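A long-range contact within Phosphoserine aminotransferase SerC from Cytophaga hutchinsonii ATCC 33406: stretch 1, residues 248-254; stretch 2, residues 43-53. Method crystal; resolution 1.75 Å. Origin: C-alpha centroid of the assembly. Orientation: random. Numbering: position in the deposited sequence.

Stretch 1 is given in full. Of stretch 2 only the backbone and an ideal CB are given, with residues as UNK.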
ATOM      1  N   ASN A 248       1.945  -8.895  -3.851  1.00 26.46           N
ATOM      2  CA  ASN A 248       2.675  -9.233  -2.633  1.00 25.19           C
ATOM      3  C   ASN A 248       1.980 -10.280  -1.776  1.00 25.12           C
ATOM      4  O   ASN A 248       2.635 -11.064  -1.106  1.00 26.43           O
ATOM      5  CB  ASN A 248       3.084  -8.033  -1.774  1.00 25.09           C
ATOM      6  CG  ASN A 248       4.468  -7.528  -2.100  1.00 25.95           C
ATOM      7  OD1 ASN A 248       5.175  -8.081  -2.954  1.00 28.21           O
ATOM      8  ND2 ASN A 248       4.877  -6.443  -1.410  1.00 26.90           N
ATOM      9  N   ILE A 249       0.654 -10.265  -1.744  1.00 24.99           N
ATOM     10  CA  ILE A 249      -0.067 -11.312  -0.981  1.00 26.23           C
ATOM     11  C   ILE A 249       0.250 -12.672  -1.628  1.00 26.10           C
ATOM     12  O   ILE A 249       0.483 -13.680  -0.956  1.00 27.18           O
ATOM     13  CB  ILE A 249      -1.589 -11.023  -0.897  1.00 26.11           C
ATOM     14  CG1 ILE A 249      -1.803  -9.760  -0.031  1.00 26.64           C
ATOM     15  CG2 ILE A 249      -2.335 -12.218  -0.265  1.00 25.92           C
ATOM     16  CD1 ILE A 249      -3.265  -9.203  -0.032  1.00 28.84           C
ATOM     17  N   PHE A 250       0.297 -12.672  -2.957  1.00 27.33           N
ATOM     18  CA  PHE A 250       0.637 -13.885  -3.716  1.00 26.40           C
ATOM     19  C   PHE A 250       2.057 -14.333  -3.397  1.00 27.98           C
ATOM     20  O   PHE A 250       2.328 -15.494  -3.036  1.00 27.05           O
ATOM     21  CB  PHE A 250       0.527 -13.631  -5.221  1.00 26.58           C
ATOM     22  CG  PHE A 250       0.881 -14.816  -6.071  1.00 26.57           C
ATOM     23  CD1 PHE A 250      -0.066 -15.811  -6.316  1.00 30.46           C
ATOM     24  CD2 PHE A 250       2.119 -14.917  -6.670  1.00 27.22           C
ATOM     25  CE1 PHE A 250       0.232 -16.892  -7.123  1.00 30.69           C
ATOM     26  CE2 PHE A 250       2.422 -16.007  -7.474  1.00 28.66           C
ATOM     27  CZ  PHE A 250       1.472 -16.991  -7.692  1.00 28.50           C
ATOM     28  N   LEU A 251       2.981 -13.395  -3.519  1.00 26.81           N
ATOM     29  CA  LEU A 251       4.386 -13.714  -3.291  1.00 28.44           C
ATOM     30  C   LEU A 251       4.607 -14.156  -1.849  1.00 26.99           C
ATOM     31  O   LEU A 251       5.406 -15.053  -1.577  1.00 26.90           O
ATOM     32  CB  LEU A 251       5.298 -12.522  -3.617  1.00 28.45           C
ATOM     33  CG  LEU A 251       5.413 -12.083  -5.075  1.00 28.03           C
ATOM     34  CD1 LEU A 251       6.266 -10.800  -5.105  1.00 29.99           C
ATOM     35  CD2 LEU A 251       6.014 -13.211  -5.981  1.00 28.55           C
ATOM     36  N   LEU A 252       3.892 -13.525  -0.924  1.00 27.86           N
ATOM     37  CA  LEU A 252       4.035 -13.882   0.495  1.00 25.13           C
ATOM     38  C   LEU A 252       3.609 -15.338   0.771  1.00 27.64           C
ATOM     39  O   LEU A 252       4.250 -16.079   1.530  1.00 26.10           O
ATOM     40  CB  LEU A 252       3.294 -12.909   1.424  1.00 26.50           C
ATOM     41  CG  LEU A 252       3.531 -13.080   2.932  1.00 27.47           C
ATOM     42  CD1 LEU A 252       5.023 -12.943   3.336  1.00 24.86           C
ATOM     43  CD2 LEU A 252       2.643 -12.087   3.723  1.00 25.03           C
ATOM     44  N   GLY A 253       2.519 -15.747   0.161  1.00 27.00           N
ATOM     45  CA  GLY A 253       2.038 -17.118   0.332  1.00 29.27           C
ATOM     46  C   GLY A 253       3.020 -18.109  -0.262  1.00 27.27           C
ATOM     47  O   GLY A 253       3.249 -19.164   0.299  1.00 27.21           O
ATOM     48  N   LYS A 254       3.634 -17.744  -1.381  1.00 26.85           N
ATOM     49  CA  LYS A 254       4.604 -18.637  -2.029  1.00 27.92           C
ATOM     50  C   LYS A 254       5.887 -18.747  -1.194  1.00 28.75           C
ATOM     51  O   LYS A 254       6.420 -19.842  -0.952  1.00 26.45           O
ATOM     52  CB  LYS A 254       4.951 -18.157  -3.440  1.00 28.51           C
ATOM     53  CG  LYS A 254       3.815 -18.269  -4.454  1.00 28.43           C
ATOM     54  CD  LYS A 254       3.357 -19.716  -4.667  1.00 29.84           C
ATOM     55  CE  LYS A 254       2.302 -19.831  -5.742  1.00 34.62           C
ATOM     56  NZ  LYS A 254       1.893 -21.254  -5.969  1.00 38.86           N
ATOM     57  N   UNK A  43      -8.475 -17.563  -2.554  1.00 28.49           N
ATOM     58  CA  UNK A  43      -7.540 -18.687  -2.383  1.00 27.37           C
ATOM     59  C   UNK A  43      -6.103 -18.196  -2.124  1.00 28.71           C
ATOM     60  O   UNK A  43      -5.366 -18.738  -1.287  1.00 29.15           O
ATOM     61  CB  UNK A  43      -7.567 -19.584  -3.622  1.00 27.37           C
ATOM     62  N   UNK A  44      -5.728 -17.148  -2.849  1.00 29.31           N
ATOM     63  CA  UNK A  44      -4.390 -16.541  -2.722  1.00 30.23           C
ATOM     64  C   UNK A  44      -4.241 -15.951  -1.317  1.00 28.28           C
ATOM     65  O   UNK A  44      -3.259 -16.190  -0.592  1.00 27.24           O
ATOM     66  CB  UNK A  44      -4.170 -15.463  -3.785  1.00 30.23           C
ATOM     67  N   UNK A  45      -5.275 -15.227  -0.940  1.00 27.71           N
ATOM     68  CA  UNK A  45      -5.321 -14.590   0.386  1.00 27.07           C
ATOM     69  C   UNK A  45      -5.153 -15.671   1.445  1.00 29.19           C
ATOM     70  O   UNK A  45      -4.290 -15.581   2.322  1.00 27.94           O
ATOM     71  CB  UNK A  45      -6.629 -13.824   0.594  1.00 27.07           C
ATOM     72  N   UNK A  46      -5.948 -16.723   1.344  1.00 29.22           N
ATOM     73  CA  UNK A  46      -5.986 -17.749   2.392  1.00 29.08           C
ATOM     74  C   UNK A  46      -4.683 -18.476   2.506  1.00 27.95           C
ATOM     75  O   UNK A  46      -4.250 -18.840   3.600  1.00 29.08           O
ATOM     76  CB  UNK A  46      -7.108 -18.755   2.126  1.00 29.08           C
ATOM     77  N   UNK A  47      -4.018 -18.639   1.380  1.00 28.00           N
ATOM     78  CA  UNK A  47      -2.705 -19.310   1.391  1.00 27.91           C
ATOM     79  C   UNK A  47      -1.709 -18.522   2.241  1.00 28.23           C
ATOM     80  O   UNK A  47      -1.010 -19.071   3.092  1.00 28.66           O
ATOM     81  CB  UNK A  47      -2.169 -19.471  -0.033  1.00 27.91           C
ATOM     82  N   UNK A  48      -1.661 -17.214   1.998  1.00 27.04           N
ATOM     83  CA  UNK A  48      -0.741 -16.323   2.750  1.00 26.05           C
ATOM     84  C   UNK A  48      -1.120 -16.290   4.216  1.00 26.58           C
ATOM     85  O   UNK A  48      -0.276 -16.472   5.099  1.00 26.91           O
ATOM     86  CB  UNK A  48      -0.760 -14.904   2.179  1.00 26.05           C
ATOM     87  N   UNK A  49      -2.410 -16.095   4.479  1.00 27.10           N
ATOM     88  CA  UNK A  49      -2.902 -16.041   5.888  1.00 26.18           C
ATOM     89  C   UNK A  49      -2.651 -17.351   6.647  1.00 28.21           C
ATOM     90  O   UNK A  49      -2.052 -17.377   7.737  1.00 26.82           O
ATOM     91  CB  UNK A  49      -4.400 -15.729   5.910  1.00 26.18           C
ATOM     92  N   UNK A  50      -3.066 -18.457   6.050  1.00 27.18           N
ATOM     93  CA  UNK A  50      -2.847 -19.759   6.680  1.00 30.10           C
ATOM     94  C   UNK A  50      -1.367 -20.065   6.877  1.00 28.09           C
ATOM     95  O   UNK A  50      -0.971 -20.623   7.900  1.00 28.78           O
ATOM     96  CB  UNK A  50      -3.492 -20.862   5.839  1.00 30.10           C
ATOM     97  N   UNK A  51      -0.561 -19.790   5.854  1.00 29.59           N
ATOM     98  CA  UNK A  51       0.882 -20.134   5.934  1.00 28.88           C
ATOM     99  C   UNK A  51       1.559 -19.357   7.050  1.00 29.02           C
ATOM    100  O   UNK A  51       2.437 -19.865   7.715  1.00 27.36           O
ATOM    101  CB  UNK A  51       1.585 -19.847   4.606  1.00 28.88           C
ATOM    102  N   UNK A  52       1.132 -18.112   7.261  1.00 28.19           N
ATOM    103  CA  UNK A  52       1.698 -17.314   8.353  1.00 27.07           C
ATOM    104  C   UNK A  52       1.291 -17.928   9.695  1.00 27.91           C
ATOM    105  O   UNK A  52       2.093 -17.980  10.634  1.00 28.24           O
ATOM    106  CB  UNK A  52       1.235 -15.859   8.263  1.00 27.07           C
ATOM    107  N   UNK A  53       0.044 -18.364   9.778  1.00 26.34           N
ATOM    108  CA  UNK A  53      -0.440 -18.945  11.055  1.00 26.46           C
ATOM    109  C   UNK A  53       0.345 -20.215  11.359  1.00 27.62           C
ATOM    110  O   UNK A  53       0.667 -20.527  12.509  1.00 27.99           O
ATOM    111  CB  UNK A  53      -1.938 -19.249  10.994  1.00 26.46           C
TER

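Two helices cross at 44°, their axes 7.8 Å apart at closest approach, and the backbones come closest at Gly253, which has no side chain. All eleven positions have helical backbone angles, so proline and glycine are poor general choices.

Position 43 is out of reach of stretch 1, so almost any helix former would serve; it is Glu43, whose carbonyl O receives the helical bond from the backbone N of position 47.

At 44 the CB points toward stretch 1, 4.8 Å from Phe250 CD1 and 5.1 Å from Ile249 CG2. A modest apolar side chain, such as valine, isoleucine or leucine, suits this gap. Val44 fills it: CG1 packs 3.6 Å from Phe250 CA, near the plane of the ring at its edge, and lies 4.1 Å from Ile249 CG2.

The CB of 45 points away, with its base 4.7 Å from Ile249 CG2; stretch 1 hardly restricts the choice. Tyr45 contributes mainly backbone, its CA 3.9 Å from Ile249 CG2.

Position 46 also points away, and polar residues are welcome. Lys46 forms a salt bridge with the side chain of position 50, one turn on.

Position 47 points toward Gly253, with the ideal CB 4.8 Å from its CA. Something short would fit, alanine, serine, threonine or valine. Thr47 sets CG2 4.0 Å from Gly253 CA and turns OG1 back to Glu43 O, a 2.9 Å hydrogen bond.

Position 48 is the tightest. Its CA is 3.8 Å from Gly253 CA, and its CB lies 3.6 Å from Ile249 O and 3.9 Å from Gly253 N. A small residue is called for, alanine first, perhaps serine; glycine would fit but gives up helix preference. Ala48 lets the backbones meet, and Ala48 CB also packs 4.0 Å from Ile249 CG2. The closeness is mutual: a CB on Gly253 would sit 3.1 Å from Thr47 CG2 and 3.3 Å from Ala48 N.

Stretch 1 sets no demand at 49 or 50, and small or polar helix formers would do; they are Ser49 and Asp50, whose OD2 lies 2.6 Å from Lys46 NZ in a salt bridge.

At 51 the CB points toward stretch 1, 4.7 Å from Gly253 O, an inviting acceptor for asparagine, glutamine or another donor. Asn51 answers with ND2 to Gly253 O, a 2.9 Å hydrogen bond.

Position 52 points sideways, so a long apolar chain could reach Leu252. Leu52 does, CD1 lying 3.9 Å from Leu252 CD2.

Position 53 is out of reach and unconstrained by stretch 1; Lys53 bonds elsewhere in the structure.

Stretch 2, residues 43-53: EVYKTASDNLK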
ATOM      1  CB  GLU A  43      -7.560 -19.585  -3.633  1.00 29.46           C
ATOM      2  CG  GLU A  43      -8.836 -20.371  -3.794  1.00 40.15           C
ATOM      3  CD  GLU A  43      -8.916 -21.149  -5.132  1.00 53.19           C
ATOM      4  OE1 GLU A  43      -7.884 -21.240  -5.849  1.00 58.83           O
ATOM      5  OE2 GLU A  43     -10.022 -21.642  -5.459  1.00 54.31           O
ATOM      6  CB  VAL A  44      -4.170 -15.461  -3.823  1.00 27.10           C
ATOM      7  CG1 VAL A  44      -2.920 -14.561  -3.606  1.00 28.52           C
ATOM      8  CG2 VAL A  44      -4.120 -16.149  -5.237  1.00 29.49           C
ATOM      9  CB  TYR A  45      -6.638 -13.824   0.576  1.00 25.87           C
ATOM     10  CG  TYR A  45      -6.803 -13.202   1.928  1.00 25.93           C
ATOM     11  CD1 TYR A  45      -7.018 -13.998   3.072  1.00 26.27           C
ATOM     12  CD2 TYR A  45      -6.748 -11.832   2.085  1.00 30.02           C
ATOM     13  CE1 TYR A  45      -7.153 -13.416   4.330  1.00 24.58           C
ATOM     14  CE2 TYR A  45      -6.906 -11.230   3.332  1.00 28.87           C
ATOM     15  CZ  TYR A  45      -7.090 -12.017   4.449  1.00 30.21           C
ATOM     16  OH  TYR A  45      -7.193 -11.393   5.676  1.00 27.32           O
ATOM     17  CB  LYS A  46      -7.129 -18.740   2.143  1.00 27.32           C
ATOM     18  CG  LYS A  46      -7.417 -19.637   3.305  1.00 33.09           C
ATOM     19  CD  LYS A  46      -8.671 -20.441   3.019  1.00 36.54           C
ATOM     20  CE  LYS A  46      -9.141 -21.199   4.264  1.00 47.18           C
ATOM     21  NZ  LYS A  46      -8.162 -22.198   4.750  1.00 41.33           N
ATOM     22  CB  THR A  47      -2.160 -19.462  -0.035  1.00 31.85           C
ATOM     23  OG1 THR A  47      -3.023 -20.344  -0.775  1.00 30.17           O
ATOM     24  CG2 THR A  47      -0.747 -20.001  -0.041  1.00 28.31           C
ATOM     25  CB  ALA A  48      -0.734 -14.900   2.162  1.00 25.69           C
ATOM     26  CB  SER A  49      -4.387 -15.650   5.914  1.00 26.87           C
ATOM     27  OG  SER A  49      -4.879 -15.511   7.229  1.00 27.60           O
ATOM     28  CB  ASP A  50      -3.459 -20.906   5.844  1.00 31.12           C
ATOM     29  CG  ASP A  50      -4.979 -21.002   5.966  1.00 37.37           C
ATOM     30  OD1 ASP A  50      -5.554 -20.296   6.820  1.00 29.81           O
ATOM     31  OD2 ASP A  50      -5.606 -21.796   5.205  1.00 31.56           O
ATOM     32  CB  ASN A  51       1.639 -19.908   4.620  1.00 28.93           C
ATOM     33  CG  ASN A  51       1.348 -20.979   3.571  1.00 32.82           C
ATOM     34  OD1 ASN A  51       0.630 -21.968   3.841  1.00 27.86           O
ATOM     35  ND2 ASN A  51       1.895 -20.781   2.346  1.00 26.88           N
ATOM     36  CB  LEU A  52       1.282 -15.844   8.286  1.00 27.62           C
ATOM     37  CG  LEU A  52       1.992 -15.008   7.223  1.00 28.12           C
ATOM     38  CD1 LEU A  52       1.257 -13.656   7.029  1.00 27.11           C
ATOM     39  CD2 LEU A  52       3.473 -14.773   7.609  1.00 29.48           C
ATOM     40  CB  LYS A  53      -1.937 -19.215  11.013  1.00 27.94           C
ATOM     41  CG  LYS A  53      -2.760 -17.944  10.957  1.00 27.50           C
ATOM     42  CD  LYS A  53      -4.253 -18.163  10.681  1.00 29.47           C
ATOM     43  CE  LYS A  53      -4.974 -16.846  10.582  1.00 28.02           C
ATOM     44  NZ  LYS A  53      -6.448 -16.969  10.332  1.00 28.41           N
TER
HETATM   45  O   HOH W   1      -0.675 -16.252  -1.329  1.00 30.60           O
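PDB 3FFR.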